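PDB 4IUS: GCN5-related N-acetyltransferase from Kribbella flavida, which probably transfers an acyl group, most likely acetyl from acetyl-coenzyme A, to an acceptor. Local coordinates for residues A[24-28]-A[29-33]; A[35-39]-A[40-44]. The protein carries 1 engineered substitution. All blocks are in the same frame, centred on the assembly; numbering follows the deposited sequence. Where two conformers were deposited one is given.

In the fold
From the N terminus, the chain runs through helix 6-19 into strand 22-27, and contact 1 (24-28 with 29-33) closes the tight turn that sends it back along strand 30-35. Contact 2 (35-39 with 40-44) follows in series, closing the longer connection to strand 44-47; the two neither nest nor cross. Their centres lie about 15 Å apart, and they meet where Leu-33 N approaches Arg-44 O at 2.8 Å, a probable hydrogen bond. Strand 30-35 is thus the middle member of a three-stranded antiparallel sheet with a short turn at one end and a long loop at the other. Contact 1 sits between helices 6-19 and 59-71, whereas contact 2 reaches strand 78-82 and the C-terminal residues through Trp-40.

Contact 1: A[24-28]-A[29-33]; sequences QVVAG and PLVGL
Pro-29 and Gly-28 form the corner of a type II' turn, in which Gly-28 takes a positive phi of 58° and a CB at that position would run into Pro-29 CD. Leu-30 then pairs with Ala-27: its O accepts Ala-27 N at 2.8 Å and its N donates to Ala-27 O at 3.0 Å. At Val-31 the strands form a non-hydrogen-bonded pair with Val-26, and the two side chains cross obliquely with their CG2 methyls 3.7 Å apart. Val-31 places CG1 between its backbone N and carbonyl carbon (chi1 55°), which sets CG2 anti to the backbone N, facing Val-26. Gly-32 exchanges two bonds with Val-25, giving N to Val-25 O at 2.9 Å and receiving Val-25 N on its own O at 2.8 Å. Leu-33 lies alongside Gln-24, CD2 against the aliphatic CG at 3.9 Å. Helix 6-19 touches the face bearing Gln-24, Val-31 and Leu-33; helix 59-71 touches the one bearing Val-25, Ala-27 and Leu-30. Four main-chain bonds thus set the register of this beta hairpin with a two-residue type II' loop; direct side-chain packing between its strands is slight, the hydrocarbon being turned largely to the two helices.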
ATOM      1  N   GLN A  24       0.771 -11.551  15.124  1.00 12.35           N
ATOM      2  CA  GLN A  24       2.024 -10.846  15.351  1.00 11.48           C
ATOM      3  C   GLN A  24       3.066 -11.717  16.004  1.00 11.83           C
ATOM      4  O   GLN A  24       2.779 -12.449  16.964  1.00 14.85           O
ATOM      5  CB  GLN A  24       1.802  -9.659  16.278  1.00 12.66           C
ATOM      6  CG  GLN A  24       0.863  -8.625  15.737  1.00 13.51           C
ATOM      7  CD  GLN A  24       0.586  -7.562  16.753  1.00 15.44           C
ATOM      8  OE1 GLN A  24       1.499  -6.992  17.328  1.00 19.57           O
ATOM      9  NE2 GLN A  24      -0.693  -7.376  17.055  1.00 16.05           N
ATOM     10  N   VAL A  25       4.285 -11.597  15.505  1.00 11.02           N
ATOM     11  CA  VAL A  25       5.497 -12.145  16.144  1.00 10.91           C
ATOM     12  C   VAL A  25       6.434 -10.960  16.411  1.00 10.47           C
ATOM     13  O   VAL A  25       7.185 -10.521  15.529  1.00 10.40           O
ATOM     14  CB  VAL A  25       6.163 -13.203  15.265  1.00 12.77           C
ATOM     15  CG1 VAL A  25       7.447 -13.706  15.935  1.00 15.67           C
ATOM     16  CG2 VAL A  25       5.161 -14.324  14.985  1.00 18.41           C
ATOM     17  N   VAL A  26       6.283 -10.350  17.572  1.00 10.90           N
ATOM     18  CA  VAL A  26       7.082  -9.172  17.909  1.00 10.81           C
ATOM     19  C   VAL A  26       8.443  -9.634  18.421  1.00 11.49           C
ATOM     20  O   VAL A  26       8.553 -10.484  19.292  1.00 13.95           O
ATOM     21  CB  VAL A  26       6.425  -8.285  18.971  1.00 12.46           C
ATOM     22  CG1 VAL A  26       7.348  -7.109  19.347  1.00 14.99           C
ATOM     23  CG2 VAL A  26       5.068  -7.781  18.465  1.00 15.33           C
ATOM     24  N   ALA A  27       9.503  -9.073  17.873  1.00  9.42           N
ATOM     25  CA  ALA A  27      10.880  -9.418  18.307  1.00 10.09           C
ATOM     26  C   ALA A  27      11.692  -8.128  18.227  1.00 10.19           C
ATOM     27  O   ALA A  27      12.174  -7.758  17.148  1.00 10.18           O
ATOM     28  CB  ALA A  27      11.475 -10.523  17.441  1.00 10.86           C
ATOM     29  N   GLY A  28      11.835  -7.461  19.364  1.00 12.52           N
ATOM     30  CA  GLY A  28      12.631  -6.244  19.381  1.00 13.81           C
ATOM     31  C   GLY A  28      12.110  -5.205  18.400  1.00 12.20           C
ATOM     32  O   GLY A  28      10.946  -4.861  18.462  1.00 12.98           O
ATOM     33  N   PRO A  29      12.963  -4.721  17.492  1.00 11.42           N
ATOM     34  CA  PRO A  29      12.501  -3.672  16.625  1.00 12.50           C
ATOM     35  C   PRO A  29      11.717  -4.139  15.426  1.00 10.18           C
ATOM     36  O   PRO A  29      11.333  -3.310  14.617  1.00 10.35           O
ATOM     37  CB  PRO A  29      13.802  -3.021  16.172  1.00 14.99           C
ATOM     38  CG  PRO A  29      14.751  -4.164  16.129  1.00 15.14           C
ATOM     39  CD  PRO A  29      14.407  -5.009  17.296  1.00 14.86           C
ATOM     40  N   LEU A  30      11.467  -5.444  15.303  1.00  9.28           N
ATOM     41  CA  LEU A  30      10.736  -5.980  14.145  1.00  8.81           C
ATOM     42  C   LEU A  30       9.459  -6.670  14.614  1.00  9.03           C
ATOM     43  O   LEU A  30       9.405  -7.217  15.717  1.00  9.23           O
ATOM     44  CB  LEU A  30      11.579  -7.029  13.418  1.00  9.55           C
ATOM     45  CG  LEU A  30      12.930  -6.566  12.922  1.00 13.19           C
ATOM     46  CD1 LEU A  30      13.678  -7.750  12.352  1.00 14.32           C
ATOM     47  CD2 LEU A  30      12.756  -5.444  11.940  1.00 17.58           C
ATOM     48  N   VAL A  31       8.464  -6.695  13.729  1.00  8.12           N
ATOM     49  CA  VAL A  31       7.292  -7.520  13.966  1.00  8.43           C
ATOM     50  C   VAL A  31       6.967  -8.282  12.697  1.00  7.64           C
ATOM     51  O   VAL A  31       6.820  -7.705  11.614  1.00  8.91           O
ATOM     52  CB  VAL A  31       6.058  -6.742  14.487  1.00  9.55           C
ATOM     53  CG1 VAL A  31       5.650  -5.578  13.590  1.00 11.65           C
ATOM     54  CG2 VAL A  31       4.898  -7.693  14.790  1.00 11.23           C
ATOM     55  N   GLY A  32       6.885  -9.595  12.843  1.00  8.21           N
ATOM     56  CA  GLY A  32       6.413 -10.452  11.755  1.00  7.65           C
ATOM     57  C   GLY A  32       4.910 -10.551  11.802  1.00  8.64           C
ATOM     58  O   GLY A  32       4.311 -10.631  12.868  1.00 10.13           O
ATOM     59  N   LEU A  33       4.292 -10.517  10.651  1.00  8.11           N
ATOM     60  CA  LEU A  33       2.836 -10.463  10.515  1.00  7.73           C
ATOM     61  C   LEU A  33       2.410 -11.601   9.593  1.00  8.38           C
ATOM     62  O   LEU A  33       2.750 -11.634   8.414  1.00  9.77           O
ATOM     63  CB  LEU A  33       2.417  -9.130   9.964  1.00  8.78           C
ATOM     64  CG  LEU A  33       2.794  -7.919  10.817  1.00 10.51           C
ATOM     65  CD1 LEU A  33       2.651  -6.619   9.997  1.00 15.01           C
ATOM     66  CD2 LEU A  33       2.017  -7.850  12.136  1.00 13.59           C
TER

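Contact 2: A[35-39]-A[40-44]; sequences HDEDV and WFLSR
His-35 and Leu-42 meet across the loop with their side chains crossing, the imidazole laid against the leucine. Followed outward, His-35 begins with CB, which sits 3.4 Å from Leu-42 O and 3.7 Å from Leu-42 CB. CG is anti to the backbone N (chi1 -162°), a torsion that swings the ring across Leu-42; CG and CD2 then pass over Leu-42 CB. Further out, ND1 accepts Glu-37 N at 2.9 Å, with the donor close to the ring plane. Leu-42 CD1 lies over one face in a CH-pi contact, 3.9 Å from the ring centroid and only 9° off its normal; CE1 and NE2, at the far side of the ring, come beneath the same methyl. The ring is therefore gripped at its edge by a bond and on a face by a methyl, which should limit its rotation. With an alanine here, Glu-37 N is likely to lose its acceptor and Leu-42 CD1 the ring it lies over.

At the neck of the loop, His-35 N donates to Ser-43 OG at 3.0 Å in a nearly straight bond (169°). That hydroxyl in turn donates to a water 2.7 Å away, which gives its own hydrogens to Glu-37 O and Val-39 O. Val-39 O also accepts Leu-42 N, closing one turn of the 3-10 segment 40-42. Next to this turn, Val-39 CG1 lies over a face of the Phe-41 ring, 3.5 Å from Phe-41 CE2. Beyond the loop, Arg-75 binds His-35 O and the carboxylate of Asp-38, and Trp-40 stacks on His-256. Joining antiparallel neighbours 30-35 and 44-47, this is a long beta-hairpin connection containing a short 3-10 turn, with a water joining Ser-43 OG to the carbonyls of Glu-37 and Val-39.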
ATOM      1  N   HIS A  35      -0.607 -13.919   7.968  1.00  9.91           N
ATOM      2  CA  HIS A  35      -2.005 -13.996   7.574  1.00 10.74           C
ATOM      3  C   HIS A  35      -2.491 -15.421   7.691  1.00 10.98           C
ATOM      4  O   HIS A  35      -1.691 -16.353   7.704  1.00 12.00           O
ATOM      5  CB  HIS A  35      -2.088 -13.506   6.151  1.00 10.38           C
ATOM      6  CG  HIS A  35      -3.452 -13.117   5.711  1.00 11.51           C
ATOM      7  ND1 HIS A  35      -4.386 -14.001   5.231  1.00 13.33           N
ATOM      8  CD2 HIS A  35      -4.047 -11.872   5.720  1.00 13.41           C
ATOM      9  CE1 HIS A  35      -5.512 -13.315   4.952  1.00 15.85           C
ATOM     10  NE2 HIS A  35      -5.311 -12.030   5.243  1.00 17.42           N
ATOM     11  N   ASP A  36      -3.801 -15.616   7.778  1.00 13.36           N
ATOM     12  CA  ASP A  36      -4.347 -16.971   7.690  0.60 14.03           C
ATOM     13  C   ASP A  36      -4.009 -17.650   6.351  1.00 14.57           C
ATOM     14  O   ASP A  36      -3.689 -18.829   6.309  1.00 16.58           O
ATOM     15  CB  ASP A  36      -5.875 -16.962   7.907  0.60 17.27           C
ATOM     16  CG  ASP A  36      -6.284 -16.681   9.371  0.60 22.66           C
ATOM     17  OD1 ASP A  36      -5.426 -16.667  10.277  0.60 29.17           O
ATOM     18  OD2 ASP A  36      -7.490 -16.495   9.617  0.60 32.55           O
ATOM     19  N   GLU A  37      -4.101 -16.895   5.260  1.00 12.67           N
ATOM     20  CA  GLU A  37      -3.816 -17.424   3.925  1.00 14.51           C
ATOM     21  C   GLU A  37      -2.315 -17.494   3.653  1.00 12.74           C
ATOM     22  O   GLU A  37      -1.552 -16.734   4.211  1.00 12.80           O
ATOM     23  CB  GLU A  37      -4.469 -16.562   2.849  1.00 20.68           C
ATOM     24  CG  GLU A  37      -5.990 -16.482   2.921  1.00 24.09           C
ATOM     25  CD  GLU A  37      -6.614 -15.634   1.802  1.00 37.71           C
ATOM     26  OE1 GLU A  37      -5.873 -15.100   0.942  1.00 44.54           O
ATOM     27  OE2 GLU A  37      -7.854 -15.495   1.781  1.00 56.93           O
ATOM     28  N   ASP A  38      -1.905 -18.420   2.783  1.00 14.14           N
ATOM     29  CA  ASP A  38      -0.473 -18.584   2.434  1.00 13.14           C
ATOM     30  C   ASP A  38       0.009 -17.712   1.305  1.00 12.04           C
ATOM     31  O   ASP A  38       1.194 -17.728   1.023  1.00 13.11           O
ATOM     32  CB  ASP A  38      -0.165 -20.045   2.120  1.00 15.22           C
ATOM     33  CG  ASP A  38      -0.368 -20.941   3.313  1.00 18.41           C
ATOM     34  OD1 ASP A  38       0.300 -20.750   4.377  1.00 19.90           O
ATOM     35  OD2 ASP A  38      -1.169 -21.891   3.171  1.00 33.38           O
ATOM     36  N   VAL A  39      -0.872 -16.910   0.697  1.00 11.88           N
ATOM     37  CA  VAL A  39      -0.453 -16.023  -0.382  1.00 11.64           C
ATOM     38  C   VAL A  39       0.754 -15.214   0.096  1.00  8.93           C
ATOM     39  O   VAL A  39       0.670 -14.547   1.159  1.00  9.93           O
ATOM     40  CB  VAL A  39      -1.586 -15.109  -0.795  1.00 12.89           C
ATOM     41  CG1 VAL A  39      -1.113 -14.094  -1.831  1.00 16.38           C
ATOM     42  CG2 VAL A  39      -2.766 -15.933  -1.362  1.00 16.65           C
ATOM     43  N   TRP A  40       1.855 -15.272  -0.630  1.00  9.86           N
ATOM     44  CA  TRP A  40       3.134 -14.904   0.001  1.00  9.02           C
ATOM     45  C   TRP A  40       3.157 -13.479   0.538  1.00  9.56           C
ATOM     46  O   TRP A  40       3.618 -13.226   1.654  1.00  9.43           O
ATOM     47  CB  TRP A  40       4.293 -15.154  -0.943  1.00 10.05           C
ATOM     48  CG  TRP A  40       4.387 -14.247  -2.125  1.00 11.28           C
ATOM     49  CD1 TRP A  40       3.882 -14.473  -3.389  1.00 11.43           C
ATOM     50  CD2 TRP A  40       5.041 -12.950  -2.176  1.00 11.25           C
ATOM     51  NE1 TRP A  40       4.174 -13.405  -4.216  1.00 11.36           N
ATOM     52  CE2 TRP A  40       4.872 -12.450  -3.521  1.00 11.95           C
ATOM     53  CE3 TRP A  40       5.738 -12.177  -1.253  1.00 11.97           C
ATOM     54  CZ2 TRP A  40       5.394 -11.197  -3.920  1.00 12.02           C
ATOM     55  CZ3 TRP A  40       6.216 -10.932  -1.633  1.00 13.10           C
ATOM     56  CH2 TRP A  40       6.061 -10.462  -2.949  1.00 13.77           C
ATOM     57  N   PHE A  41       2.597 -12.542  -0.212  1.00  9.27           N
ATOM     58  CA  PHE A  41       2.715 -11.128   0.119  1.00 10.42           C
ATOM     59  C   PHE A  41       1.776 -10.706   1.228  1.00  9.46           C
ATOM     60  O   PHE A  41       1.892  -9.571   1.716  1.00 12.48           O
ATOM     61  CB  PHE A  41       2.583 -10.226  -1.107  1.00 11.83           C
ATOM     62  CG  PHE A  41       1.291 -10.393  -1.858  1.00 11.58           C
ATOM     63  CD1 PHE A  41       0.136  -9.828  -1.389  1.00 13.68           C
ATOM     64  CD2 PHE A  41       1.245 -11.167  -3.003  1.00 13.77           C
ATOM     65  CE1 PHE A  41      -1.067 -10.013  -2.063  1.00 14.69           C
ATOM     66  CE2 PHE A  41       0.069 -11.349  -3.699  1.00 16.35           C
ATOM     67  CZ  PHE A  41      -1.096 -10.772  -3.215  1.00 14.72           C
ATOM     68  N   LEU A  42       0.852 -11.566   1.659  1.00  8.56           N
ATOM     69  CA  LEU A  42      -0.006 -11.312   2.783  1.00  9.59           C
ATOM     70  C   LEU A  42       0.708 -11.447   4.124  1.00  9.65           C
ATOM     71  O   LEU A  42       0.127 -11.056   5.168  1.00 11.13           O
ATOM     72  CB  LEU A  42      -1.264 -12.177   2.759  1.00 10.95           C
ATOM     73  CG  LEU A  42      -2.166 -11.899   1.531  1.00 12.86           C
ATOM     74  CD1 LEU A  42      -3.381 -12.822   1.625  1.00 15.62           C
ATOM     75  CD2 LEU A  42      -2.565 -10.428   1.406  1.00 14.33           C
ATOM     76  N   SER A  43       1.904 -12.011   4.130  1.00  8.13           N
ATOM     77  CA  SER A  43       2.701 -12.122   5.340  1.00  8.72           C
ATOM     78  C   SER A  43       4.031 -11.404   5.136  1.00  8.05           C
ATOM     79  O   SER A  43       4.673 -11.615   4.138  1.00 10.13           O
ATOM     80  CB  SER A  43       2.925 -13.570   5.722  1.00  8.38           C
ATOM     81  OG  SER A  43       1.692 -14.240   6.003  1.00  9.70           O
ATOM     82  N   ARG A  44       4.443 -10.563   6.090  1.00  7.81           N
ATOM     83  CA  ARG A  44       5.677  -9.795   5.954  1.00  7.67           C
ATOM     84  C   ARG A  44       6.069  -9.299   7.322  1.00  7.29           C
ATOM     85  O   ARG A  44       5.280  -9.357   8.283  1.00  8.61           O
ATOM     86  CB  ARG A  44       5.499  -8.599   5.008  1.00  9.24           C
ATOM     87  CG  ARG A  44       4.599  -7.528   5.544  1.00 12.17           C
ATOM     88  CD  ARG A  44       4.491  -6.311   4.644  1.00 15.37           C
ATOM     89  NE  ARG A  44       3.890  -6.712   3.377  1.00 17.24           N
ATOM     90  CZ  ARG A  44       2.839  -6.134   2.799  1.00 18.49           C
ATOM     91  NH1 ARG A  44       2.318  -5.016   3.292  1.00 21.45           N
ATOM     92  NH2 ARG A  44       2.383  -6.631   1.640  1.00 19.94           N
TER
HETATM   93  O   HOH W   1       0.796 -15.425   3.803  1.00 10.75           O